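Long-range contact in D-alanyl-D-alanine carboxypeptidase DacB2 (Mycobacterium tuberculosis H37Rv, PDB 4RYE), which shows D,D-carboxypeptidase activity in vitro and probably trims the D-Ala-D-Ala end of peptidoglycan stem peptides as a serine-type penicillin-binding protein: residues A[22-31]-A[155-166]. Sequence-based numbering, arbitrary orientation.
Sequences TWIVADLDSG and AHDLVVIFRAAM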
loop_
_atom_site.group_PDB
_atom_site.type_symbol
_atom_site.label_atom_id
_atom_site.label_comp_id
_atom_site.label_asym_id
_atom_site.label_seq_id
_atom_site.Cartn_x
_atom_site.Cartn_y
_atom_site.Cartn_z
ATOM N N THR A 22 15.592 0.190 -1.066
ATOM C CA THR A 22 15.325 1.228 -0.067
ATOM C C THR A 22 14.253 0.724 0.876
ATOM O O THR A 22 13.411 -0.064 0.479
ATOM C CB THR A 22 14.824 2.561 -0.674
ATOM O OG1 THR A 22 13.435 2.440 -1.001
ATOM C CG2 THR A 22 15.649 2.959 -1.923
ATOM N N TRP A 23 14.285 1.178 2.123
ATOM C CA TRP A 23 13.288 0.759 3.102
ATOM C C TRP A 23 13.359 1.677 4.315
ATOM O O TRP A 23 14.313 2.456 4.461
ATOM C CB TRP A 23 13.475 -0.721 3.507
ATOM C CG TRP A 23 14.891 -1.087 3.913
ATOM C CD1 TRP A 23 15.843 -1.682 3.131
ATOM C CD2 TRP A 23 15.499 -0.886 5.196
ATOM N NE1 TRP A 23 17.002 -1.851 3.843
ATOM C CE2 TRP A 23 16.819 -1.367 5.113
ATOM C CE3 TRP A 23 15.056 -0.335 6.402
ATOM C CZ2 TRP A 23 17.705 -1.318 6.195
ATOM C CZ3 TRP A 23 15.937 -0.282 7.477
ATOM C CH2 TRP A 23 17.242 -0.767 7.364
ATOM N N ILE A 24 12.347 1.595 5.170
ATOM C CA ILE A 24 12.304 2.405 6.390
ATOM C C ILE A 24 11.513 1.633 7.429
ATOM O O ILE A 24 10.658 0.835 7.078
ATOM C CB ILE A 24 11.663 3.802 6.122
ATOM C CG1 ILE A 24 11.857 4.749 7.310
ATOM C CG2 ILE A 24 10.180 3.683 5.749
ATOM C CD1 ILE A 24 11.436 6.199 7.014
ATOM N N VAL A 25 11.834 1.826 8.703
ATOM C CA VAL A 25 11.077 1.237 9.805
ATOM C C VAL A 25 10.731 2.383 10.733
ATOM O O VAL A 25 11.618 3.107 11.197
ATOM C CB VAL A 25 11.898 0.200 10.605
ATOM C CG1 VAL A 25 11.042 -0.403 11.725
ATOM C CG2 VAL A 25 12.407 -0.907 9.689
ATOM N N ALA A 26 9.443 2.587 10.971
ATOM C CA ALA A 26 9.005 3.722 11.773
ATOM C C ALA A 26 7.942 3.272 12.766
ATOM O O ALA A 26 7.368 2.180 12.629
ATOM C CB ALA A 26 8.494 4.867 10.878
ATOM N N ASP A 27 7.699 4.107 13.773
ATOM C CA ASP A 27 6.698 3.824 14.791
ATOM C C ASP A 27 5.408 4.489 14.322
ATOM O O ASP A 27 5.375 5.694 14.073
ATOM C CB ASP A 27 7.159 4.394 16.135
ATOM C CG ASP A 27 6.190 4.099 17.286
ATOM O OD1 ASP A 27 4.977 4.378 17.167
ATOM O OD2 ASP A 27 6.659 3.610 18.336
ATOM N N LEU A 28 4.357 3.691 14.191
ATOM C CA LEU A 28 3.068 4.135 13.665
ATOM C C LEU A 28 2.442 5.254 14.508
ATOM O O LEU A 28 1.745 6.131 13.986
ATOM C CB LEU A 28 2.124 2.926 13.607
ATOM C CG LEU A 28 0.804 3.015 12.848
ATOM C CD1 LEU A 28 1.034 3.231 11.351
ATOM C CD2 LEU A 28 -0.003 1.757 13.100
ATOM N N ASP A 29 2.700 5.228 15.812
ATOM C CA ASP A 29 2.055 6.161 16.731
ATOM C C ASP A 29 2.870 7.432 17.004
ATOM O O ASP A 29 2.335 8.537 16.961
ATOM C CB ASP A 29 1.686 5.443 18.038
ATOM C CG ASP A 29 0.663 4.341 17.815
ATOM O OD1 ASP A 29 -0.487 4.671 17.461
ATOM O OD2 ASP A 29 1.006 3.147 17.976
ATOM N N SER A 30 4.162 7.279 17.278
ATOM C CA SER A 30 5.000 8.419 17.638
ATOM C C SER A 30 5.639 9.103 16.425
ATOM O O SER A 30 6.015 10.272 16.498
ATOM C CB SER A 30 6.096 7.981 18.600
ATOM O OG SER A 30 7.082 7.237 17.907
ATOM N N GLY A 31 5.754 8.380 15.313
ATOM C CA GLY A 31 6.409 8.902 14.122
ATOM C C GLY A 31 7.934 8.857 14.164
ATOM O O GLY A 31 8.594 9.343 13.234
ATOM N N ALA A 155 10.282 5.495 0.461
ATOM C CA ALA A 155 9.940 4.662 1.612
ATOM C C ALA A 155 9.341 5.526 2.723
ATOM O O ALA A 155 8.334 5.168 3.338
ATOM C CB ALA A 155 11.175 3.904 2.112
ATOM N N HIS A 156 9.955 6.680 2.957
ATOM C CA HIS A 156 9.438 7.652 3.916
ATOM C C HIS A 156 8.009 8.085 3.586
ATOM O O HIS A 156 7.117 8.007 4.442
ATOM C CB HIS A 156 10.368 8.871 3.991
ATOM C CG HIS A 156 9.787 10.026 4.741
ATOM N ND1 HIS A 156 8.908 10.926 4.166
ATOM C CD2 HIS A 156 9.955 10.434 6.023
ATOM C CE1 HIS A 156 8.566 11.836 5.060
ATOM N NE2 HIS A 156 9.189 11.564 6.192
ATOM N N ASP A 157 7.769 8.549 2.361
ATOM C CA ASP A 157 6.407 8.956 2.007
ATOM C C ASP A 157 5.395 7.812 2.084
ATOM O O ASP A 157 4.244 8.028 2.463
ATOM C CB ASP A 157 6.348 9.579 0.607
ATOM C CG ASP A 157 6.904 10.985 0.568
ATOM O OD1 ASP A 157 7.548 11.397 1.556
ATOM O OD2 ASP A 157 6.710 11.677 -0.464
ATOM N N LEU A 158 5.805 6.603 1.703
ATOM C CA LEU A 158 4.882 5.471 1.765
ATOM C C LEU A 158 4.379 5.216 3.196
ATOM O O LEU A 158 3.190 4.981 3.395
ATOM C CB LEU A 158 5.495 4.195 1.152
ATOM C CG LEU A 158 5.647 4.186 -0.372
ATOM C CD1 LEU A 158 6.242 2.849 -0.845
ATOM C CD2 LEU A 158 4.302 4.435 -1.042
ATOM N N VAL A 159 5.264 5.267 4.186
ATOM C CA VAL A 159 4.819 5.033 5.566
ATOM C C VAL A 159 4.012 6.213 6.094
ATOM O O VAL A 159 3.128 6.039 6.921
ATOM C CB VAL A 159 5.964 4.632 6.547
ATOM C CG1 VAL A 159 6.647 3.354 6.075
ATOM C CG2 VAL A 159 6.992 5.752 6.747
ATOM N N VAL A 160 4.314 7.410 5.609
ATOM C CA VAL A 160 3.526 8.580 5.966
ATOM C C VAL A 160 2.109 8.404 5.437
ATOM O O VAL A 160 1.116 8.674 6.132
ATOM C CB VAL A 160 4.175 9.869 5.411
ATOM C CG1 VAL A 160 3.208 11.057 5.504
ATOM C CG2 VAL A 160 5.486 10.164 6.171
ATOM N N ILE A 161 2.004 7.931 4.205
ATOM C CA ILE A 161 0.686 7.719 3.603
ATOM C C ILE A 161 -0.040 6.565 4.295
ATOM O O ILE A 161 -1.233 6.664 4.604
ATOM C CB ILE A 161 0.818 7.463 2.078
ATOM C CG1 ILE A 161 1.138 8.781 1.364
ATOM C CG2 ILE A 161 -0.456 6.846 1.503
ATOM C CD1 ILE A 161 1.831 8.626 0.007
ATOM N N PHE A 162 0.677 5.479 4.566
ATOM C CA PHE A 162 0.060 4.334 5.227
ATOM C C PHE A 162 -0.402 4.641 6.653
ATOM O O PHE A 162 -1.396 4.094 7.140
ATOM C CB PHE A 162 1.016 3.150 5.258
ATOM C CG PHE A 162 0.315 1.831 5.381
ATOM C CD1 PHE A 162 -0.275 1.248 4.275
ATOM C CD2 PHE A 162 0.238 1.177 6.600
ATOM C CE1 PHE A 162 -0.931 0.024 4.377
ATOM C CE2 PHE A 162 -0.419 -0.048 6.716
ATOM C CZ PHE A 162 -1.005 -0.623 5.599
ATOM N N ARG A 163 0.355 5.481 7.330
ATOM C CA ARG A 163 0.028 5.897 8.687
ATOM C C ARG A 163 -1.299 6.656 8.700
ATOM O O ARG A 163 -2.137 6.463 9.591
ATOM C CB ARG A 163 1.162 6.778 9.214
ATOM C CG ARG A 163 1.037 7.186 10.647
ATOM C CD ARG A 163 2.350 7.802 11.111
ATOM N NE ARG A 163 2.264 8.229 12.497
ATOM C CZ ARG A 163 2.783 9.356 12.960
ATOM N NH1 ARG A 163 3.429 10.181 12.137
ATOM N NH2 ARG A 163 2.642 9.659 14.241
ATOM N N ALA A 164 -1.496 7.506 7.699
ATOM C CA ALA A 164 -2.754 8.240 7.572
ATOM C C ALA A 164 -3.900 7.278 7.284
ATOM O O ALA A 164 -5.008 7.435 7.812
ATOM C CB ALA A 164 -2.653 9.307 6.469
ATOM N N ALA A 165 -3.644 6.286 6.434
ATOM C CA ALA A 165 -4.672 5.320 6.080
ATOM C C ALA A 165 -5.064 4.456 7.277
ATOM O O ALA A 165 -6.239 4.176 7.479
ATOM C CB ALA A 165 -4.222 4.447 4.902
HETATM N N MSE A 166 -4.085 4.039 8.073
HETATM C CA MSE A 166 -4.347 3.199 9.241
HETATM C C MSE A 166 -5.176 3.904 10.304
HETATM O O MSE A 166 -5.813 3.256 11.142
HETATM C CB MSE A 166 -3.036 2.704 9.856
HETATM C CG MSE A 166 -2.356 1.597 9.044
HETATM SE SE MSE A 166 -3.467 -0.020 8.849
HETATM C CE MSE A 166 -3.868 -0.335 10.729
HETATM O O HOH W 1 12.999 5.339 -0.818
HETATM O O HOH W 2 4.250 12.647 15.087
#
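Ala155 begins helix 155-166 and packs its CB against Ile24 CG2 of strand 22-27, 3.8 Å away. The helix packs on one face of the antiparallel sheet of the penicillin-binding protein fold, against its inner strand 22-27. The strand and helix axes approach to 7.7 Å and cross at -42°. A water accepts hydrogen bonds from both Ala155 N and Thr22 OG1. The water links the start of the helix to the strand. His156 lies alongside Ile24, whose CD1 reaches its CA and CB. Its ring ND1 donates to Asp157 OD1 in the ring plane, and NE2 hydrogen-bonds to Leu269 OXT. Val159 puts CG1 3.6 Å from Ile24 CG2; its CG2 faces Ala26 more loosely. Arg163 then reaches the turn after the strand. Its CG is anti to the backbone N (chi1 -175°) and the chain runs extended to NE, sliding past Leu28 CD1. The turn has its own brace: Asp29 N donates to Asp27 OD1 in an Asx turn, and Ser30 N donates to the same oxygen, making an Asx motif. Arg163 NE donates to Leu28 O at 2.6 Å, and NH2 to Asp29 O at 3.0 Å, both from above the carbonyl planes. Gly31 CA sits 3.6 Å over one guanidinium face, offset toward the rim. Met166, a selenomethionine, also touches helix 169-176 and brings its CB to 4.4 Å from Leu28 CD1.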